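Local coordinates for periplasmic binding protein/LacI transcriptional regulator (Burkholderia multivorans, PDB 4YLE), which probably binds a simple sugar in the periplasm as the solute receptor of an ABC transporter, at residues A[169-174]-A[181-186]; A[177-182]-A[203-208]; A[63-68]-A[285-290]. One frame throughout, in Å; residues are numbered along the deposited sequence.

Overall arrangement
The chain first builds the lobe of the larger mixed sheet, where residues 63-68, at edge strand 66-72, form the near half of contact 3. That contact closes only some 217 residues later, at 285-290 in helix 279-295, after the chain has visited the other lobe. Contacts 1 and 2 are nested within this long loop, both in the lobe of the four-stranded parallel sheet. Contact 1 (169-174 with 181-186) closes the short loop from strand 166-171 into helix 177-193. Contact 2 (177-182 with 203-208) starts before contact 1 ends, shares Gln181 and Arg182 with it, and ties the helix start to the next loop. Their centres are 6 Å apart.

Contact 1: residues A[169-174]-A[181-186]; sequences IVEGVS and QRTAGF
Glu171 and Thr183 form the polar half of this contact, Ile169 and Phe186 the apolar half. Ile169, Phe186 and Thr183 are buried; the open side is that of the Glu171 carboxylate and Ser174, both residues being partly exposed. Ile169, on strand 166-171, sends CD1 to Phe186 CB at 3.8 Å, while its other branch, CG2, lies 4.1 Å from Phe186 CD2 and meets the ring obliquely. The same CG2 comes to 3.8 Å from Thr183 OG1, so that one methyl touches both the hydroxyl and the ring. Val197 of the next strand and Leu228 of strand 226-229 extend this packing around Ile169 and Phe186 respectively.

Toward the loop the contact becomes polar. With CG anti to the backbone N (chi1 172°), the extended Glu171 side chain runs across Thr183 at about a right angle and brings its carboxylate to the helix. Glu171 OE2 accepts from Thr183 OG1 at 2.7 Å through its anti lone pair, the one away from the other carboxylate oxygen. The same proton can be shared only weakly with Ala179 O, one turn back in the helix, and the carboxylate is the main acceptor. Glu171 OE1 is held separately by Ser174 OG at 2.8 Å, which approaches 29° out of the carboxylate plane. Each carboxylate oxygen therefore has a hydroxyl donor, an arrangement that should limit rotation of the group and suit its ionised form.

The strand and helix segments run antiparallel, at 167°, with their axes 8.9 Å apart. Strand 166-171, helix 177-193 and strand 196-202 make a beta-alpha-beta unit, the repeating element of the Rossmann-like lobes in periplasmic binding proteins, and here its first strand and its helix are packed together.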
ATOM      1  N   ILE A 169       1.567  13.102  11.413  1.00 16.12           N
ATOM      2  CA  ILE A 169       1.283  12.003  10.492  1.00 15.00           C
ATOM      3  C   ILE A 169       2.116  12.175   9.222  1.00 17.42           C
ATOM      4  O   ILE A 169       2.048  13.208   8.540  1.00 16.20           O
ATOM      5  CB  ILE A 169      -0.210  11.939  10.150  1.00 16.88           C
ATOM      6  CG1 ILE A 169      -0.995  11.707  11.429  1.00 16.01           C
ATOM      7  CG2 ILE A 169      -0.503  10.831   9.119  1.00 18.87           C
ATOM      8  CD1 ILE A 169      -2.518  11.707  11.258  1.00 16.85           C
ATOM      9  N   VAL A 170       2.908  11.157   8.932  1.00 17.21           N
ATOM     10  CA  VAL A 170       3.692  11.088   7.714  1.00 15.30           C
ATOM     11  C   VAL A 170       2.916  10.198   6.728  1.00 18.50           C
ATOM     12  O   VAL A 170       2.801   8.995   6.918  1.00 20.70           O
ATOM     13  CB  VAL A 170       5.098  10.553   7.962  1.00 14.68           C
ATOM     14  CG1 VAL A 170       5.955  10.704   6.686  1.00 19.88           C
ATOM     15  CG2 VAL A 170       5.746  11.294   9.102  1.00 15.72           C
ATOM     16  N   GLU A 171       2.378  10.831   5.690  1.00 16.52           N
ATOM     17  CA  GLU A 171       1.408  10.239   4.791  1.00 14.66           C
ATOM     18  C   GLU A 171       2.038   9.682   3.521  1.00 17.02           C
ATOM     19  O   GLU A 171       3.112  10.110   3.116  1.00 16.29           O
ATOM     20  CB  GLU A 171       0.400  11.338   4.466  1.00 23.10           C
ATOM     21  CG  GLU A 171      -0.600  11.104   3.441  1.00 43.33           C
ATOM     22  CD  GLU A 171      -1.558  12.253   3.475  1.00 39.48           C
ATOM     23  OE1 GLU A 171      -1.341  13.273   2.779  1.00 36.73           O
ATOM     24  OE2 GLU A 171      -2.488  12.141   4.275  1.00 28.41           O
ATOM     25  N   GLY A 172       1.393   8.695   2.914  1.00 15.42           N
ATOM     26  CA  GLY A 172       1.832   8.227   1.599  1.00 18.18           C
ATOM     27  C   GLY A 172       1.544   9.247   0.499  1.00 21.02           C
ATOM     28  O   GLY A 172       1.187  10.407   0.757  1.00 23.09           O
ATOM     29  N   VAL A 173       1.688   8.810  -0.759  1.00 19.45           N
ATOM     30  CA  VAL A 173       1.340   9.651  -1.921  1.00 19.86           C
ATOM     31  C   VAL A 173      -0.108  10.114  -1.784  1.00 23.96           C
ATOM     32  O   VAL A 173      -1.017   9.303  -1.759  1.00 23.96           O
ATOM     33  CB  VAL A 173       1.559   8.873  -3.254  1.00 26.77           C
ATOM     34  CG1 VAL A 173       0.962   9.599  -4.425  1.00 30.81           C
ATOM     35  CG2 VAL A 173       3.043   8.617  -3.496  1.00 25.82           C
ATOM     36  N   SER A 174      -0.316  11.429  -1.689  1.00 24.48           N
ATOM     37  CA  SER A 174      -1.619  11.978  -1.283  1.00 27.85           C
ATOM     38  C   SER A 174      -2.771  11.740  -2.270  1.00 28.14           C
ATOM     39  O   SER A 174      -3.937  11.852  -1.898  1.00 37.67           O
ATOM     40  CB  SER A 174      -1.466  13.475  -1.007  1.00 32.88           C
ATOM     41  OG  SER A 174      -0.561  13.644   0.073  1.00 35.20           O
ATOM     42  N   GLN A 181      -6.733   6.922   3.334  1.00 20.83           N
ATOM     43  CA  GLN A 181      -7.478   6.160   4.320  1.00 22.11           C
ATOM     44  C   GLN A 181      -6.621   5.816   5.527  1.00 18.47           C
ATOM     45  O   GLN A 181      -7.147   5.746   6.642  1.00 18.56           O
ATOM     46  CB  GLN A 181      -8.043   4.920   3.663  1.00 21.51           C
ATOM     47  CG  GLN A 181      -9.057   5.293   2.590  1.00 21.27           C
ATOM     48  CD  GLN A 181     -10.220   6.086   3.170  1.00 33.03           C
ATOM     49  OE1 GLN A 181     -10.376   7.299   2.937  1.00 39.96           O
ATOM     50  NE2 GLN A 181     -10.999   5.420   3.979  1.00 26.18           N
ATOM     51  N   ARG A 182      -5.309   5.643   5.339  1.00 17.04           N
ATOM     52  CA  ARG A 182      -4.452   5.422   6.508  1.00 18.60           C
ATOM     53  C   ARG A 182      -4.369   6.682   7.330  1.00 17.35           C
ATOM     54  O   ARG A 182      -4.443   6.638   8.552  1.00 17.48           O
ATOM     55  CB  ARG A 182      -3.040   4.965   6.110  1.00 15.43           C
ATOM     56  CG  ARG A 182      -3.116   3.538   5.597  1.00 16.67           C
ATOM     57  CD  ARG A 182      -1.763   2.944   5.286  1.00 17.11           C
ATOM     58  NE  ARG A 182      -1.992   1.879   4.329  1.00 14.60           N
ATOM     59  CZ  ARG A 182      -1.104   1.445   3.450  1.00 16.76           C
ATOM     60  NH1 ARG A 182       0.119   1.963   3.417  1.00 14.04           N
ATOM     61  NH2 ARG A 182      -1.450   0.483   2.609  1.00 16.99           N
ATOM     62  N   THR A 183      -4.212   7.818   6.666  1.00 16.54           N
ATOM     63  CA  THR A 183      -4.190   9.055   7.417  1.00 16.13           C
ATOM     64  C   THR A 183      -5.505   9.230   8.201  1.00 17.42           C
ATOM     65  O   THR A 183      -5.499   9.625   9.362  1.00 19.08           O
ATOM     66  CB  THR A 183      -3.910  10.267   6.486  1.00 16.64           C
ATOM     67  OG1 THR A 183      -2.540  10.159   6.035  1.00 16.94           O
ATOM     68  CG2 THR A 183      -4.134  11.608   7.222  1.00 20.99           C
ATOM     69  N   ALA A 184      -6.629   8.913   7.583  1.00 18.06           N
ATOM     70  CA  ALA A 184      -7.904   9.048   8.263  1.00 19.33           C
ATOM     71  C   ALA A 184      -8.015   8.109   9.477  1.00 21.35           C
ATOM     72  O   ALA A 184      -8.474   8.527  10.537  1.00 21.15           O
ATOM     73  CB  ALA A 184      -9.042   8.793   7.272  1.00 20.38           C
ATOM     74  N   GLY A 185      -7.581   6.847   9.327  1.00 18.23           N
ATOM     75  CA  GLY A 185      -7.563   5.911  10.451  1.00 23.93           C
ATOM     76  C   GLY A 185      -6.681   6.395  11.592  1.00 22.90           C
ATOM     77  O   GLY A 185      -7.051   6.298  12.767  1.00 19.69           O
ATOM     78  N   PHE A 186      -5.513   6.932  11.239  1.00 18.10           N
ATOM     79  CA  PHE A 186      -4.609   7.495  12.233  1.00 18.44           C
ATOM     80  C   PHE A 186      -5.289   8.664  12.947  1.00 20.52           C
ATOM     81  O   PHE A 186      -5.264   8.762  14.168  1.00 19.40           O
ATOM     82  CB  PHE A 186      -3.309   7.955  11.567  1.00 20.73           C
ATOM     83  CG  PHE A 186      -2.320   6.844  11.223  1.00 15.83           C
ATOM     84  CD1 PHE A 186      -2.125   5.750  12.057  1.00 15.86           C
ATOM     85  CD2 PHE A 186      -1.456   6.984  10.144  1.00 16.67           C
ATOM     86  CE1 PHE A 186      -1.179   4.781  11.761  1.00 19.16           C
ATOM     87  CE2 PHE A 186      -0.503   5.997   9.842  1.00 16.76           C
ATOM     88  CZ  PHE A 186      -0.360   4.926  10.654  1.00 17.36           C
TER

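Contact 2: residues A[177-182]-A[203-208]; sequences TNAQQR and GEWEID
Trp205 pushes the six-membered end of its indole against three residues on one side of the helix start: Asn178, Ala179 and Arg182. The middle one supplies the apolar contact, Ala179 CB meeting Trp205 CZ2 obliquely at 3.6 Å. Asn178 comes to the rim of the indole, its OD1 lying near the ring plane and 3.6 Å from that same Trp205 CZ2, with the amide turned 51° from the ring. Across the ring plane from Ala179 CB, Arg182 NH1 stands 3.3 Å from Trp205 CZ3. This approach is oblique, the guanidinium and indole planes being 57° apart, and the two groups are not stacked.

A second shell sets these groups in place. Asn178 OD1 accepts a hydrogen bond from Thr176 OG1 and a weak one from Ala179 N, and its CG sits at chi1 57°, between the backbone N and the carbonyl carbon, a torsion that curls the amide back over the helix start. The long Arg182 chain is extended from CG to NE, with NE bonded to Asn146 OD1 and NH1 to Gly230 O. Trp205 belongs to a type I' beta turn from Gly203 to Glu206, closed by Glu206 N to Gly203 O at 3.0 Å. Its own carbonyl oxygen takes a hydrogen bond from Asn231 ND2, and Val173 and Met234 pack against its side chain.

The same two polar ends also reach an unidentified bound ligand, which Arg182 NH1 meets through a hydrogen bond and Asn178 ND2 through a weak one. Both polar residues thus touch the indole and the ligand at once. The indole probably limits the movement of the amide and the guanidinium, consistent with a small-solute site, although the ligand is not identified.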
ATOM      1  N   THR A 177      -5.841   6.368  -2.681  1.00 25.69           N
ATOM      2  CA  THR A 177      -6.845   6.004  -1.719  1.00 26.66           C
ATOM      3  C   THR A 177      -6.205   5.425  -0.465  1.00 26.95           C
ATOM      4  O   THR A 177      -6.601   5.774   0.646  1.00 22.67           O
ATOM      5  CB  THR A 177      -7.832   5.005  -2.335  1.00 25.63           C
ATOM      6  OG1 THR A 177      -8.344   5.568  -3.536  1.00 30.70           O
ATOM      7  CG2 THR A 177      -8.963   4.697  -1.375  1.00 29.12           C
ATOM      8  N   ASN A 178      -5.194   4.573  -0.606  1.00 21.22           N
ATOM      9  CA  ASN A 178      -4.712   3.910   0.598  1.00 20.09           C
ATOM     10  C   ASN A 178      -3.965   4.886   1.499  1.00 19.68           C
ATOM     11  O   ASN A 178      -4.066   4.793   2.712  1.00 19.32           O
ATOM     12  CB  ASN A 178      -3.881   2.646   0.290  1.00 20.10           C
ATOM     13  CG  ASN A 178      -2.693   2.877  -0.597  1.00 21.06           C
ATOM     14  OD1 ASN A 178      -2.613   3.834  -1.349  1.00 22.43           O
ATOM     15  ND2 ASN A 178      -1.752   1.936  -0.538  1.00 25.92           N
ATOM     16  N   ALA A 179      -3.277   5.858   0.913  1.00 19.19           N
ATOM     17  CA  ALA A 179      -2.628   6.905   1.712  1.00 16.74           C
ATOM     18  C   ALA A 179      -3.659   7.713   2.496  1.00 21.29           C
ATOM     19  O   ALA A 179      -3.502   7.930   3.707  1.00 20.29           O
ATOM     20  CB  ALA A 179      -1.818   7.797   0.842  1.00 21.65           C
ATOM     21  N   GLN A 180      -4.727   8.138   1.820  1.00 19.53           N
ATOM     22  CA  GLN A 180      -5.762   8.931   2.453  1.00 18.51           C
ATOM     23  C   GLN A 180      -6.456   8.197   3.556  1.00 23.16           C
ATOM     24  O   GLN A 180      -6.742   8.759   4.605  1.00 21.53           O
ATOM     25  CB  GLN A 180      -6.781   9.374   1.398  1.00 25.92           C
ATOM     26  CG  GLN A 180      -6.173  10.266   0.356  1.00 26.24           C
ATOM     27  CD  GLN A 180      -7.003  10.377  -0.909  1.00 45.03           C
ATOM     28  OE1 GLN A 180      -8.119   9.857  -0.996  1.00 45.03           O
ATOM     29  NE2 GLN A 180      -6.446  11.044  -1.911  1.00 48.41           N
ATOM     30  N   GLN A 181      -6.733   6.922   3.334  1.00 20.83           N
ATOM     31  CA  GLN A 181      -7.478   6.160   4.320  1.00 22.11           C
ATOM     32  C   GLN A 181      -6.621   5.816   5.527  1.00 18.47           C
ATOM     33  O   GLN A 181      -7.147   5.746   6.642  1.00 18.56           O
ATOM     34  CB  GLN A 181      -8.043   4.920   3.663  1.00 21.51           C
ATOM     35  CG  GLN A 181      -9.057   5.293   2.590  1.00 21.27           C
ATOM     36  CD  GLN A 181     -10.220   6.086   3.170  1.00 33.03           C
ATOM     37  OE1 GLN A 181     -10.376   7.299   2.937  1.00 39.96           O
ATOM     38  NE2 GLN A 181     -10.999   5.420   3.979  1.00 26.18           N
ATOM     39  N   ARG A 182      -5.309   5.643   5.339  1.00 17.04           N
ATOM     40  CA  ARG A 182      -4.452   5.422   6.508  1.00 18.60           C
ATOM     41  C   ARG A 182      -4.369   6.682   7.330  1.00 17.35           C
ATOM     42  O   ARG A 182      -4.443   6.638   8.552  1.00 17.48           O
ATOM     43  CB  ARG A 182      -3.040   4.965   6.110  1.00 15.43           C
ATOM     44  CG  ARG A 182      -3.116   3.538   5.597  1.00 16.67           C
ATOM     45  CD  ARG A 182      -1.763   2.944   5.286  1.00 17.11           C
ATOM     46  NE  ARG A 182      -1.992   1.879   4.329  1.00 14.60           N
ATOM     47  CZ  ARG A 182      -1.104   1.445   3.450  1.00 16.76           C
ATOM     48  NH1 ARG A 182       0.119   1.963   3.417  1.00 14.04           N
ATOM     49  NH2 ARG A 182      -1.450   0.483   2.609  1.00 16.99           N
ATOM     50  N   GLY A 203       5.352  11.862   2.818  1.00 20.29           N
ATOM     51  CA  GLY A 203       6.681  11.350   2.598  1.00 16.97           C
ATOM     52  C   GLY A 203       6.726  10.465   1.355  1.00 19.11           C
ATOM     53  O   GLY A 203       7.721   9.795   1.132  1.00 19.93           O
ATOM     54  N   GLU A 204       5.649  10.485   0.577  1.00 19.06           N
ATOM     55  CA  GLU A 204       5.541   9.849  -0.745  1.00 18.23           C
ATOM     56  C   GLU A 204       5.943   8.360  -0.785  1.00 20.11           C
ATOM     57  O   GLU A 204       6.408   7.872  -1.806  1.00 20.40           O
ATOM     58  CB  GLU A 204       6.384  10.634  -1.755  1.00 27.10           C
ATOM     59  CG  GLU A 204       5.773  12.004  -2.047  1.00 29.07           C
ATOM     60  CD  GLU A 204       6.703  12.875  -2.806  1.00 45.67           C
ATOM     61  OE1 GLU A 204       7.312  12.363  -3.766  1.00 40.42           O
ATOM     62  OE2 GLU A 204       6.839  14.058  -2.432  1.00 64.94           O
ATOM     63  N   TRP A 205       5.763   7.701   0.353  1.00 19.35           N
ATOM     64  CA  TRP A 205       5.990   6.275   0.572  1.00 17.54           C
ATOM     65  C   TRP A 205       7.460   5.916   0.691  1.00 15.53           C
ATOM     66  O   TRP A 205       7.786   4.729   0.820  1.00 15.85           O
ATOM     67  CB  TRP A 205       5.389   5.406  -0.538  1.00 17.50           C
ATOM     68  CG  TRP A 205       3.909   5.446  -0.771  1.00 18.96           C
ATOM     69  CD1 TRP A 205       3.286   5.666  -1.959  1.00 22.80           C
ATOM     70  CD2 TRP A 205       2.856   5.176   0.186  1.00 18.79           C
ATOM     71  NE1 TRP A 205       1.926   5.566  -1.810  1.00 23.63           N
ATOM     72  CE2 TRP A 205       1.636   5.257  -0.508  1.00 22.86           C
ATOM     73  CE3 TRP A 205       2.836   4.892   1.554  1.00 17.71           C
ATOM     74  CZ2 TRP A 205       0.402   5.063   0.118  1.00 19.83           C
ATOM     75  CZ3 TRP A 205       1.606   4.675   2.176  1.00 18.42           C
ATOM     76  CH2 TRP A 205       0.410   4.767   1.453  1.00 17.75           C
ATOM     77  N   GLU A 206       8.335   6.921   0.644  1.00 18.86           N
ATOM     78  CA  GLU A 206       9.777   6.708   0.575  1.00 22.97           C
ATOM     79  C   GLU A 206      10.517   6.968   1.895  1.00 21.20           C
ATOM     80  O   GLU A 206      10.143   7.835   2.688  1.00 17.44           O
ATOM     81  CB  GLU A 206      10.399   7.606  -0.507  1.00 23.97           C
ATOM     82  CG  GLU A 206       9.756   7.500  -1.901  1.00 24.12           C
ATOM     83  CD  GLU A 206      10.154   6.279  -2.726  1.00 32.49           C
ATOM     84  OE1 GLU A 206      10.811   5.329  -2.232  1.00 31.47           O
ATOM     85  OE2 GLU A 206       9.773   6.269  -3.922  1.00 29.53           O
ATOM     86  N   ILE A 207      11.603   6.230   2.081  1.00 20.63           N
ATOM     87  CA  ILE A 207      12.448   6.377   3.257  1.00 19.12           C
ATOM     88  C   ILE A 207      12.997   7.784   3.378  1.00 21.65           C
ATOM     89  O   ILE A 207      12.894   8.425   4.443  1.00 21.86           O
ATOM     90  CB  ILE A 207      13.636   5.389   3.224  1.00 19.95           C
ATOM     91  CG1 ILE A 207      13.110   3.954   3.236  1.00 23.72           C
ATOM     92  CG2 ILE A 207      14.570   5.645   4.398  1.00 34.40           C
ATOM     93  CD1 ILE A 207      14.212   2.867   3.127  1.00 30.72           C
ATOM     94  N   ASP A 208      13.592   8.303   2.312  1.00 21.31           N
ATOM     95  CA  ASP A 208      14.290   9.563   2.500  1.00 29.99           C
ATOM     96  C   ASP A 208      13.310  10.747   2.529  1.00 24.74           C
ATOM     97  O   ASP A 208      13.495  11.664   3.322  1.00 22.22           O
ATOM     98  CB  ASP A 208      15.397   9.762   1.461  1.00 40.63           C
ATOM     99  CG  ASP A 208      14.957   9.501   0.063  1.00 45.81           C
ATOM    100  OD1 ASP A 208      13.748   9.254  -0.160  1.00 45.59           O
ATOM    101  OD2 ASP A 208      15.849   9.533  -0.820  1.00 46.62           O
TER

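Contact 3: residues A[63-68]-A[285-290]; sequences SQFDLI and FGIDTA
Phe65 turns one face of its ring to Ile287, and Ile287 CG2 rests on it in a CH-pi contact. The methyl carbon is 4.0 Å from the centroid of the Phe65 ring and 25° off the ring normal, displaced toward the rim, so that Phe65 CE2 is the closest ring atom to Ile287 CG2, at 3.7 Å. The Phe65 side chain, with CG between its backbone N and carbonyl carbon (chi1 73°), meets Ile287 at about a right angle and also touches Val35 of the neighbouring strand.

Next comes Asp66, where strand 66-72 begins; its carboxylate forms a salt bridge with Lys32. This is an outermost strand of the larger sheet, in the 2-1-3-4-5 order of parallel strands found in type I periplasmic binding proteins. Helix 279-295 belongs to the returning C-terminal part of the chain and covers the sheet beside helix 45-60: Ile287 touches Ala54 of that helix and Val97 of strand 95-98.

Leu67 then offers its tip to the same isoleucine. Here CG is anti to the backbone N (chi1 174°), and Leu67 CD1 reaches Ile287 CD1 at 4.0 Å. Leu67 itself packs on Ala54, Gln58 and Leu37.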
ATOM      1  N   SER A  63       0.699 -25.408 -14.009  1.00 44.36           N
ATOM      2  CA  SER A  63      -0.010 -25.874 -15.191  1.00 40.52           C
ATOM      3  C   SER A  63      -1.308 -25.084 -15.386  1.00 42.65           C
ATOM      4  O   SER A  63      -1.946 -25.194 -16.447  1.00 41.33           O
ATOM      5  CB  SER A  63      -0.293 -27.373 -15.081  1.00 36.12           C
ATOM      6  OG  SER A  63      -1.371 -27.603 -14.193  1.00 39.28           O
ATOM      7  N   GLN A  64      -1.668 -24.274 -14.383  1.00 34.82           N
ATOM      8  CA  GLN A  64      -2.929 -23.519 -14.375  1.00 31.75           C
ATOM      9  C   GLN A  64      -2.818 -22.164 -15.053  1.00 36.54           C
ATOM     10  O   GLN A  64      -3.773 -21.690 -15.646  1.00 39.36           O
ATOM     11  CB  GLN A  64      -3.434 -23.252 -12.960  1.00 30.40           C
ATOM     12  CG  GLN A  64      -4.031 -24.416 -12.206  1.00 42.58           C
ATOM     13  CD  GLN A  64      -4.549 -23.980 -10.826  1.00 59.56           C
ATOM     14  OE1 GLN A  64      -4.844 -22.791 -10.599  1.00 55.61           O
ATOM     15  NE2 GLN A  64      -4.651 -24.939  -9.897  1.00 72.79           N
ATOM     16  N   PHE A  65      -1.665 -21.526 -14.916  1.00 30.64           N
ATOM     17  CA  PHE A  65      -1.449 -20.207 -15.500  1.00 30.83           C
ATOM     18  C   PHE A  65       0.037 -19.881 -15.584  1.00 30.13           C
ATOM     19  O   PHE A  65       0.847 -20.499 -14.910  1.00 29.22           O
ATOM     20  CB  PHE A  65      -2.205 -19.118 -14.708  1.00 29.81           C
ATOM     21  CG  PHE A  65      -1.594 -18.767 -13.349  1.00 27.64           C
ATOM     22  CD1 PHE A  65      -1.781 -19.601 -12.260  1.00 27.00           C
ATOM     23  CD2 PHE A  65      -0.887 -17.592 -13.162  1.00 27.07           C
ATOM     24  CE1 PHE A  65      -1.244 -19.286 -11.009  1.00 26.71           C
ATOM     25  CE2 PHE A  65      -0.351 -17.270 -11.900  1.00 25.03           C
ATOM     26  CZ  PHE A  65      -0.537 -18.119 -10.833  1.00 25.94           C
ATOM     27  N   ASP A  66       0.374 -18.940 -16.467  1.00 31.03           N
ATOM     28  CA  ASP A  66       1.706 -18.337 -16.519  1.00 30.64           C
ATOM     29  C   ASP A  66       1.612 -16.950 -15.898  1.00 30.88           C
ATOM     30  O   ASP A  66       0.559 -16.341 -15.930  1.00 29.54           O
ATOM     31  CB  ASP A  66       2.225 -18.225 -17.949  1.00 33.02           C
ATOM     32  CG  ASP A  66       2.587 -19.559 -18.536  1.00 41.17           C
ATOM     33  OD1 ASP A  66       3.217 -20.359 -17.807  1.00 43.45           O
ATOM     34  OD2 ASP A  66       2.226 -19.811 -19.709  1.00 41.81           O
ATOM     35  N   LEU A  67       2.717 -16.461 -15.355  1.00 28.26           N
ATOM     36  CA  LEU A  67       2.719 -15.215 -14.565  1.00 26.90           C
ATOM     37  C   LEU A  67       3.832 -14.317 -15.038  1.00 27.46           C
ATOM     38  O   LEU A  67       4.969 -14.766 -15.138  1.00 27.86           O
ATOM     39  CB  LEU A  67       2.904 -15.509 -13.069  1.00 25.03           C
ATOM     40  CG  LEU A  67       3.062 -14.283 -12.165  1.00 23.82           C
ATOM     41  CD1 LEU A  67       1.763 -13.520 -12.100  1.00 23.94           C
ATOM     42  CD2 LEU A  67       3.560 -14.648 -10.748  1.00 25.59           C
ATOM     43  N   ILE A  68       3.515 -13.056 -15.330  1.00 27.86           N
ATOM     44  CA  ILE A  68       4.539 -12.051 -15.659  1.00 28.38           C
ATOM     45  C   ILE A  68       4.479 -10.983 -14.590  1.00 28.58           C
ATOM     46  O   ILE A  68       3.425 -10.399 -14.428  1.00 28.41           O
ATOM     47  CB  ILE A  68       4.291 -11.390 -17.041  1.00 30.72           C
ATOM     48  CG1 ILE A  68       4.116 -12.458 -18.116  1.00 49.09           C
ATOM     49  CG2 ILE A  68       5.418 -10.385 -17.399  1.00 31.78           C
ATOM     50  CD1 ILE A  68       5.288 -13.407 -18.255  1.00 65.30           C
ATOM     51  N   PHE A 285      -4.853 -13.571  -4.272  1.00 15.66           N
ATOM     52  CA  PHE A 285      -6.314 -13.529  -4.341  1.00 16.72           C
ATOM     53  C   PHE A 285      -6.675 -12.715  -5.581  1.00 15.91           C
ATOM     54  O   PHE A 285      -7.676 -12.954  -6.234  1.00 17.07           O
ATOM     55  CB  PHE A 285      -6.929 -12.905  -3.084  1.00 18.59           C
ATOM     56  CG  PHE A 285      -7.055 -13.826  -1.902  1.00 23.00           C
ATOM     57  CD1 PHE A 285      -6.212 -14.913  -1.716  1.00 21.08           C
ATOM     58  CD2 PHE A 285      -8.002 -13.556  -0.934  1.00 26.61           C
ATOM     59  CE1 PHE A 285      -6.337 -15.717  -0.598  1.00 27.05           C
ATOM     60  CE2 PHE A 285      -8.135 -14.355   0.162  1.00 28.43           C
ATOM     61  CZ  PHE A 285      -7.305 -15.436   0.333  1.00 30.68           C
ATOM     62  N   GLY A 286      -5.858 -11.720  -5.915  1.00 16.06           N
ATOM     63  CA  GLY A 286      -6.086 -10.984  -7.147  1.00 19.17           C
ATOM     64  C   GLY A 286      -5.986 -11.892  -8.366  1.00 22.17           C
ATOM     65  O   GLY A 286      -6.843 -11.862  -9.254  1.00 19.84           O
ATOM     66  N   ILE A 287      -4.900 -12.659  -8.428  1.00 15.50           N
ATOM     67  CA  ILE A 287      -4.690 -13.625  -9.507  1.00 16.07           C
ATOM     68  C   ILE A 287      -5.860 -14.625  -9.546  1.00 21.62           C
ATOM     69  O   ILE A 287      -6.425 -14.867 -10.609  1.00 22.91           O
ATOM     70  CB  ILE A 287      -3.345 -14.363  -9.340  1.00 19.30           C
ATOM     71  CG1 ILE A 287      -2.186 -13.391  -9.550  1.00 15.72           C
ATOM     72  CG2 ILE A 287      -3.238 -15.523 -10.336  1.00 18.44           C
ATOM     73  CD1 ILE A 287      -0.831 -13.882  -9.040  1.00 21.06           C
ATOM     74  N   ASP A 288      -6.247 -15.170  -8.397  1.00 17.41           N
ATOM     75  CA  ASP A 288      -7.344 -16.154  -8.360  1.00 17.87           C
ATOM     76  C   ASP A 288      -8.645 -15.559  -8.880  1.00 18.73           C
ATOM     77  O   ASP A 288      -9.392 -16.218  -9.625  1.00 23.07           O
ATOM     78  CB  ASP A 288      -7.567 -16.684  -6.948  1.00 23.79           C
ATOM     79  CG  ASP A 288      -6.689 -17.876  -6.610  1.00 51.50           C
ATOM     80  OD1 ASP A 288      -6.062 -18.460  -7.531  1.00 49.13           O
ATOM     81  OD2 ASP A 288      -6.655 -18.235  -5.404  1.00 53.07           O
ATOM     82  N   THR A 289      -8.918 -14.318  -8.487  1.00 18.17           N
ATOM     83  CA  THR A 289     -10.101 -13.607  -8.937  1.00 22.11           C
ATOM     84  C   THR A 289     -10.133 -13.557 -10.472  1.00 22.89           C
ATOM     85  O   THR A 289     -11.166 -13.841 -11.104  1.00 23.41           O
ATOM     86  CB  THR A 289     -10.147 -12.175  -8.349  1.00 20.95           C
ATOM     87  OG1 THR A 289     -10.302 -12.258  -6.928  1.00 23.25           O
ATOM     88  CG2 THR A 289     -11.342 -11.418  -8.929  1.00 22.61           C
ATOM     89  N   ALA A 290      -8.991 -13.230 -11.070  1.00 20.49           N
ATOM     90  CA  ALA A 290      -8.882 -13.128 -12.518  1.00 25.93           C
ATOM     91  C   ALA A 290      -9.052 -14.502 -13.175  1.00 24.04           C
ATOM     92  O   ALA A 290      -9.785 -14.661 -14.151  1.00 24.68           O
ATOM     93  CB  ALA A 290      -7.548 -12.510 -12.887  1.00 22.86           C
TER